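Local coordinates for cytoplasmic protein (Cryptococcus neoformans var. grubii serotype A, PDB 7LPO) that probably hydrolyses the beta-glucosidic bond of sterylglucosides, releasing the sterol from its sugar, as a sterylglucosidase of glycosyl hydrolase family 5, at residues D238-A243 / A406-A411; D242-L247 / I264-I269. All coordinates share one frame; numbering follows the deposited sequence.

Interaction 1 (D238-A243 / A406-A411); sequences DHFIDA and ALHWLA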
loop_
_atom_site.group_PDB
_atom_site.type_symbol
_atom_site.label_atom_id
_atom_site.label_comp_id
_atom_site.label_asym_id
_atom_site.label_seq_id
_atom_site.Cartn_x
_atom_site.Cartn_y
_atom_site.Cartn_z
ATOM N N ASP A 238 -17.454 -7.896 10.501
ATOM C CA ASP A 238 -17.717 -7.282 11.802
ATOM C C ASP A 238 -16.505 -7.379 12.721
ATOM O O ASP A 238 -16.218 -6.448 13.481
ATOM C CB ASP A 238 -18.929 -7.938 12.473
ATOM C CG ASP A 238 -20.246 -7.548 11.832
ATOM O OD1 ASP A 238 -20.250 -6.715 10.905
ATOM O OD2 ASP A 238 -21.289 -8.088 12.251
ATOM N N HIS A 239 -15.791 -8.506 12.698
ATOM C CA HIS A 239 -14.621 -8.617 13.570
ATOM C C HIS A 239 -13.499 -7.696 13.092
ATOM O O HIS A 239 -12.802 -7.080 13.907
ATOM C CB HIS A 239 -14.148 -10.074 13.652
ATOM C CG HIS A 239 -14.915 -10.901 14.641
ATOM N ND1 HIS A 239 -16.078 -11.564 14.312
ATOM C CD2 HIS A 239 -14.695 -11.161 15.953
ATOM C CE1 HIS A 239 -16.540 -12.199 15.377
ATOM N NE2 HIS A 239 -15.723 -11.965 16.390
ATOM N N PHE A 240 -13.333 -7.553 11.775
ATOM C CA PHE A 240 -12.297 -6.657 11.263
ATOM C C PHE A 240 -12.626 -5.202 11.578
ATOM O O PHE A 240 -11.769 -4.441 12.038
ATOM C CB PHE A 240 -12.127 -6.857 9.753
ATOM C CG PHE A 240 -11.303 -5.786 9.091
ATOM C CD1 PHE A 240 -9.932 -5.730 9.280
ATOM C CD2 PHE A 240 -11.902 -4.829 8.297
ATOM C CE1 PHE A 240 -9.176 -4.733 8.680
ATOM C CE2 PHE A 240 -11.160 -3.845 7.698
ATOM C CZ PHE A 240 -9.795 -3.795 7.881
ATOM N N ILE A 241 -13.874 -4.801 11.337
ATOM C CA ILE A 241 -14.295 -3.431 11.614
ATOM C C ILE A 241 -14.266 -3.151 13.112
ATOM O O ILE A 241 -13.891 -2.054 13.543
ATOM C CB ILE A 241 -15.689 -3.187 10.999
ATOM C CG1 ILE A 241 -15.587 -3.281 9.468
ATOM C CG2 ILE A 241 -16.252 -1.838 11.428
ATOM C CD1 ILE A 241 -16.917 -3.235 8.732
ATOM N N ASP A 242 -14.636 -4.142 13.929
ATOM C CA ASP A 242 -14.554 -3.969 15.378
ATOM C C ASP A 242 -13.111 -3.795 15.830
ATOM O O ASP A 242 -12.826 -2.988 16.720
ATOM C CB ASP A 242 -15.171 -5.170 16.100
ATOM C CG ASP A 242 -16.689 -5.112 16.161
ATOM O OD1 ASP A 242 -17.281 -4.163 15.596
ATOM O OD2 ASP A 242 -17.293 -6.038 16.765
ATOM N N ALA A 243 -12.188 -4.566 15.257
ATOM C CA ALA A 243 -10.804 -4.484 15.705
ATOM C C ALA A 243 -10.206 -3.130 15.365
ATOM O O ALA A 243 -9.601 -2.479 16.224
ATOM C CB ALA A 243 -9.977 -5.608 15.092
ATOM N N ALA A 406 -18.018 -1.485 -2.019
ATOM C CA ALA A 406 -18.566 -0.219 -1.545
ATOM C C ALA A 406 -19.425 -0.429 -0.306
ATOM O O ALA A 406 -19.403 0.389 0.621
ATOM C CB ALA A 406 -19.370 0.454 -2.656
ATOM N N LEU A 407 -20.173 -1.532 -0.266
ATOM C CA LEU A 407 -21.006 -1.820 0.894
ATOM C C LEU A 407 -20.153 -2.031 2.139
ATOM O O LEU A 407 -20.478 -1.524 3.215
ATOM C CB LEU A 407 -21.870 -3.047 0.615
ATOM C CG LEU A 407 -22.902 -3.447 1.667
ATOM C CD1 LEU A 407 -23.784 -2.292 2.080
ATOM C CD2 LEU A 407 -23.739 -4.600 1.106
ATOM N N HIS A 408 -19.048 -2.769 2.011
ATOM C CA HIS A 408 -18.120 -2.885 3.133
ATOM C C HIS A 408 -17.591 -1.514 3.539
ATOM O O HIS A 408 -17.418 -1.230 4.731
ATOM C CB HIS A 408 -16.953 -3.814 2.775
ATOM C CG HIS A 408 -15.751 -3.623 3.649
ATOM N ND1 HIS A 408 -15.698 -4.071 4.951
ATOM C CD2 HIS A 408 -14.578 -2.985 3.424
ATOM C CE1 HIS A 408 -14.538 -3.728 5.485
ATOM N NE2 HIS A 408 -13.836 -3.080 4.576
ATOM N N TRP A 409 -17.334 -0.649 2.555
ATOM C CA TRP A 409 -16.736 0.646 2.856
ATOM C C TRP A 409 -17.688 1.547 3.629
ATOM O O TRP A 409 -17.242 2.334 4.472
ATOM C CB TRP A 409 -16.290 1.347 1.577
ATOM C CG TRP A 409 -15.715 2.705 1.876
ATOM C CD1 TRP A 409 -14.419 2.993 2.197
ATOM C CD2 TRP A 409 -16.424 3.943 1.931
ATOM N NE1 TRP A 409 -14.276 4.334 2.430
ATOM C CE2 TRP A 409 -15.495 4.940 2.279
ATOM C CE3 TRP A 409 -17.757 4.306 1.721
ATOM C CZ2 TRP A 409 -15.855 6.275 2.418
ATOM C CZ3 TRP A 409 -18.113 5.634 1.866
ATOM C CH2 TRP A 409 -17.166 6.601 2.206
ATOM N N LEU A 410 -18.994 1.451 3.366
ATOM C CA LEU A 410 -19.952 2.229 4.142
ATOM C C LEU A 410 -19.882 1.852 5.614
ATOM O O LEU A 410 -19.780 2.729 6.483
ATOM C CB LEU A 410 -21.367 2.031 3.610
ATOM C CG LEU A 410 -21.590 2.420 2.146
ATOM C CD1 LEU A 410 -22.985 1.914 1.712
ATOM C CD2 LEU A 410 -21.472 3.909 1.897
ATOM N N ALA A 411 -19.924 0.543 5.907
ATOM C CA ALA A 411 -19.831 0.059 7.283
ATOM C C ALA A 411 -18.513 0.463 7.928
ATOM O O ALA A 411 -18.484 0.931 9.074
ATOM C CB ALA A 411 -19.987 -1.465 7.320
#

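Interaction 2 (D242-L247 / I264-I269); sequences DAVGEL and IGWDSI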
loop_
_atom_site.group_PDB
_atom_site.type_symbol
_atom_site.label_atom_id
_atom_site.label_comp_id
_atom_site.label_asym_id
_atom_site.label_seq_id
_atom_site.Cartn_x
_atom_site.Cartn_y
_atom_site.Cartn_z
ATOM N N ASP A 242 -14.636 -4.142 13.929
ATOM C CA ASP A 242 -14.554 -3.969 15.378
ATOM C C ASP A 242 -13.111 -3.795 15.830
ATOM O O ASP A 242 -12.826 -2.988 16.720
ATOM C CB ASP A 242 -15.171 -5.170 16.100
ATOM C CG ASP A 242 -16.689 -5.112 16.161
ATOM O OD1 ASP A 242 -17.281 -4.163 15.596
ATOM O OD2 ASP A 242 -17.293 -6.038 16.765
ATOM N N ALA A 243 -12.188 -4.566 15.257
ATOM C CA ALA A 243 -10.804 -4.484 15.705
ATOM C C ALA A 243 -10.206 -3.130 15.365
ATOM O O ALA A 243 -9.601 -2.479 16.224
ATOM C CB ALA A 243 -9.977 -5.608 15.092
ATOM N N VAL A 244 -10.356 -2.689 14.112
ATOM C CA VAL A 244 -9.909 -1.344 13.756
ATOM C C VAL A 244 -10.638 -0.315 14.605
ATOM O O VAL A 244 -10.037 0.642 15.106
ATOM C CB VAL A 244 -10.107 -1.083 12.250
ATOM C CG1 VAL A 244 -9.658 0.353 11.888
ATOM C CG2 VAL A 244 -9.349 -2.112 11.434
ATOM N N GLY A 245 -11.940 -0.516 14.809
ATOM C CA GLY A 245 -12.706 0.422 15.608
ATOM C C GLY A 245 -12.200 0.536 17.030
ATOM O O GLY A 245 -12.282 1.605 17.635
ATOM N N GLU A 246 -11.661 -0.550 17.579
ATOM C CA GLU A 246 -11.123 -0.501 18.935
ATOM C C GLU A 246 -9.820 0.286 18.989
ATOM O O GLU A 246 -9.544 0.973 19.980
ATOM C CB GLU A 246 -10.908 -1.917 19.462
ATOM C CG GLU A 246 -12.174 -2.639 19.844
ATOM C CD GLU A 246 -12.781 -2.116 21.129
ATOM O OE1 GLU A 246 -12.023 -1.754 22.053
ATOM O OE2 GLU A 246 -14.021 -2.067 21.210
ATOM N N LEU A 247 -8.995 0.192 17.944
ATOM C CA LEU A 247 -7.801 1.030 17.885
ATOM C C LEU A 247 -8.188 2.501 17.815
ATOM O O LEU A 247 -7.680 3.325 18.585
ATOM C CB LEU A 247 -6.942 0.636 16.684
ATOM C CG LEU A 247 -5.708 1.478 16.385
ATOM C CD1 LEU A 247 -4.830 1.555 17.621
ATOM C CD2 LEU A 247 -4.938 0.893 15.200
ATOM N N ILE A 264 -4.620 12.380 10.702
ATOM C CA ILE A 264 -5.610 13.162 9.975
ATOM C C ILE A 264 -6.731 12.323 9.379
ATOM O O ILE A 264 -7.772 12.881 9.012
ATOM C CB ILE A 264 -4.928 13.983 8.868
ATOM C CG1 ILE A 264 -4.311 13.076 7.799
ATOM C CG2 ILE A 264 -3.858 14.879 9.473
ATOM C CD1 ILE A 264 -3.644 13.857 6.635
ATOM N N GLY A 265 -6.559 11.013 9.272
ATOM C CA GLY A 265 -7.593 10.195 8.666
ATOM C C GLY A 265 -7.196 8.735 8.635
ATOM O O GLY A 265 -6.138 8.335 9.136
ATOM N N TRP A 266 -8.065 7.942 8.013
ATOM C CA TRP A 266 -7.918 6.498 7.973
ATOM C C TRP A 266 -8.067 6.014 6.539
ATOM O O TRP A 266 -9.001 6.417 5.837
ATOM C CB TRP A 266 -8.951 5.811 8.882
ATOM C CG TRP A 266 -8.775 6.167 10.325
ATOM C CD1 TRP A 266 -9.068 7.359 10.909
ATOM C CD2 TRP A 266 -8.260 5.327 11.361
ATOM N NE1 TRP A 266 -8.768 7.320 12.242
ATOM C CE2 TRP A 266 -8.270 6.082 12.549
ATOM C CE3 TRP A 266 -7.801 4.012 11.401
ATOM C CZ2 TRP A 266 -7.822 5.574 13.757
ATOM C CZ3 TRP A 266 -7.352 3.505 12.597
ATOM C CH2 TRP A 266 -7.374 4.281 13.765
ATOM N N ASP A 267 -7.126 5.173 6.109
ATOM C CA ASP A 267 -7.245 4.425 4.868
ATOM C C ASP A 267 -8.242 3.285 5.053
ATOM O O ASP A 267 -8.494 2.823 6.171
ATOM C CB ASP A 267 -5.885 3.864 4.450
ATOM C CG ASP A 267 -5.661 3.891 2.932
ATOM O OD1 ASP A 267 -6.635 4.020 2.158
ATOM O OD2 ASP A 267 -4.487 3.776 2.515
ATOM N N SER A 268 -8.822 2.837 3.943
ATOM C CA SER A 268 -9.656 1.645 3.984
ATOM C C SER A 268 -8.773 0.401 3.855
ATOM O O SER A 268 -7.555 0.487 3.683
ATOM C CB SER A 268 -10.738 1.707 2.908
ATOM O OG SER A 268 -10.198 1.856 1.622
ATOM N N ILE A 269 -9.390 -0.775 3.975
ATOM C CA ILE A 269 -8.632 -2.014 3.991
ATOM C C ILE A 269 -7.704 -2.069 2.794
ATOM O O ILE A 269 -8.116 -1.838 1.653
ATOM C CB ILE A 269 -9.587 -3.216 4.015
ATOM C CG1 ILE A 269 -8.786 -4.516 4.070
ATOM C CG2 ILE A 269 -10.506 -3.213 2.822
ATOM C CD1 ILE A 269 -9.634 -5.716 4.474
#

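Interaction 1 (D238-A243 / A406-A411)
F240 and I241 meet H408 and A411 in an apolar helix-to-helix contact on the outer layer of the TIM barrel, where helix 232-254 runs beside helix 400-419. The short axis segments come within 11.2 Å of each other and cross at -38°, with N-to-C directions broadly alike. At that spacing the backbones stay apart and side chains do the joining; no hydrogen bond links the two six-residue segments.

I241 is the bridging residue. Its CG1 branch lies beside the backbone N and CD1 continues it in an extended chain (chi2 173°), which carries the methyl far enough to meet A411 CB at 3.8 Å. The same I241 CD1 also lies 4.1 Å from H408 CE1, approaching that ring obliquely as the two side chains slide past each other in opposite directions. I241 supplies the reach, and the short methyl of A411 is enough to meet it. A411 is also the solvent-exposed member of an otherwise buried group.

H408 sets out with CG anti to its backbone N (chi1 160°), which carries the imidazole across to the other helix. There H408 CE1 stands 4.0 Å from F240 CD2, each atom close to the plane of the other ring, so the aromatic groups touch at their edges and neither covers a face. CE1 is the C-H between the two nitrogens, so a ring that packs on apolar groups can still use a nitrogen: H408 ND1 is hydrogen-bonded to Q237 OE1, which helps to fix the rotation of the imidazole.

Neighbouring elements close the contact in. F215, from helix 206-221, meets the H408 ring, W105 of helix 105-109 packs edge-to-face with F240, and a salt bridge from D242 to R415 ties helices 232-254 and 400-419 together a little further along.

Interaction 2 (D242-L247 / I264-I269)
W266 is the residue that strand 263-267 sends to helix 232-254, where its indole meets V244 and L247. Two residues earlier, I264 is held in the parallel barrel sheet by backbone hydrogen bonds with V138 on one neighbouring strand and I424 on the other. G265 follows, bonded through its backbone to M140; it presents no side chain ahead of the bulky tryptophan.

W266 keeps CG beside its backbone N (chi1 -63°), and its six-membered ring reaches the helix. W266 CZ3 lies 4.0 Å from V244 CG1, and that methyl also sits 4.1 Å from W266 CE3, coming in obliquely. L247 makes an approach of a different kind: its CG is 4.2 Å from W266 CH2, at the ring edge and near the ring plane. A wide flat indole can thus serve two residues almost one helical turn apart, while NE1 of this buried residue is hydrogen-bonded to H420 ND1.

At D267 the side chain serves a polar setting, forming a salt bridge with R100 and a hydrogen bond with S450. Its OD1 also accepts a weak bond of 3.1 Å from S268 N. The chain leaves the strand at S268, whose hydroxyl is hydrogen-bonded to the backbone N of Q428, and runs on to I269.

Other apolar neighbours of W266 are A248 and I251 of helix 232-254, I416 of helix 400-419 and M140 of strand 137-143. The contact therefore joins a barrel strand to the helix preceding it, with a second barrel helix alongside.

Interactions 1 and 2 lie one after the other along helix 232-254, share D242 and A243, and have centres about 9 Å apart. The first joins it to helix 400-419, the second to strand 263-267. I269 connects them directly: its CG2 is 3.8 Å from H408 NE2 and its CB 3.9 Å from F240 CZ, so the end of segment 264-269 rests on the aromatic pair of interaction 1. In family 5 barrels the catalytic acid/base follows the fourth strand, which strand 263-267 appears to be, by strand order. I269 lies just past that strand, so interaction 1 is probably near the catalytic end, outside the strands, while W266 sits deeper along the strand.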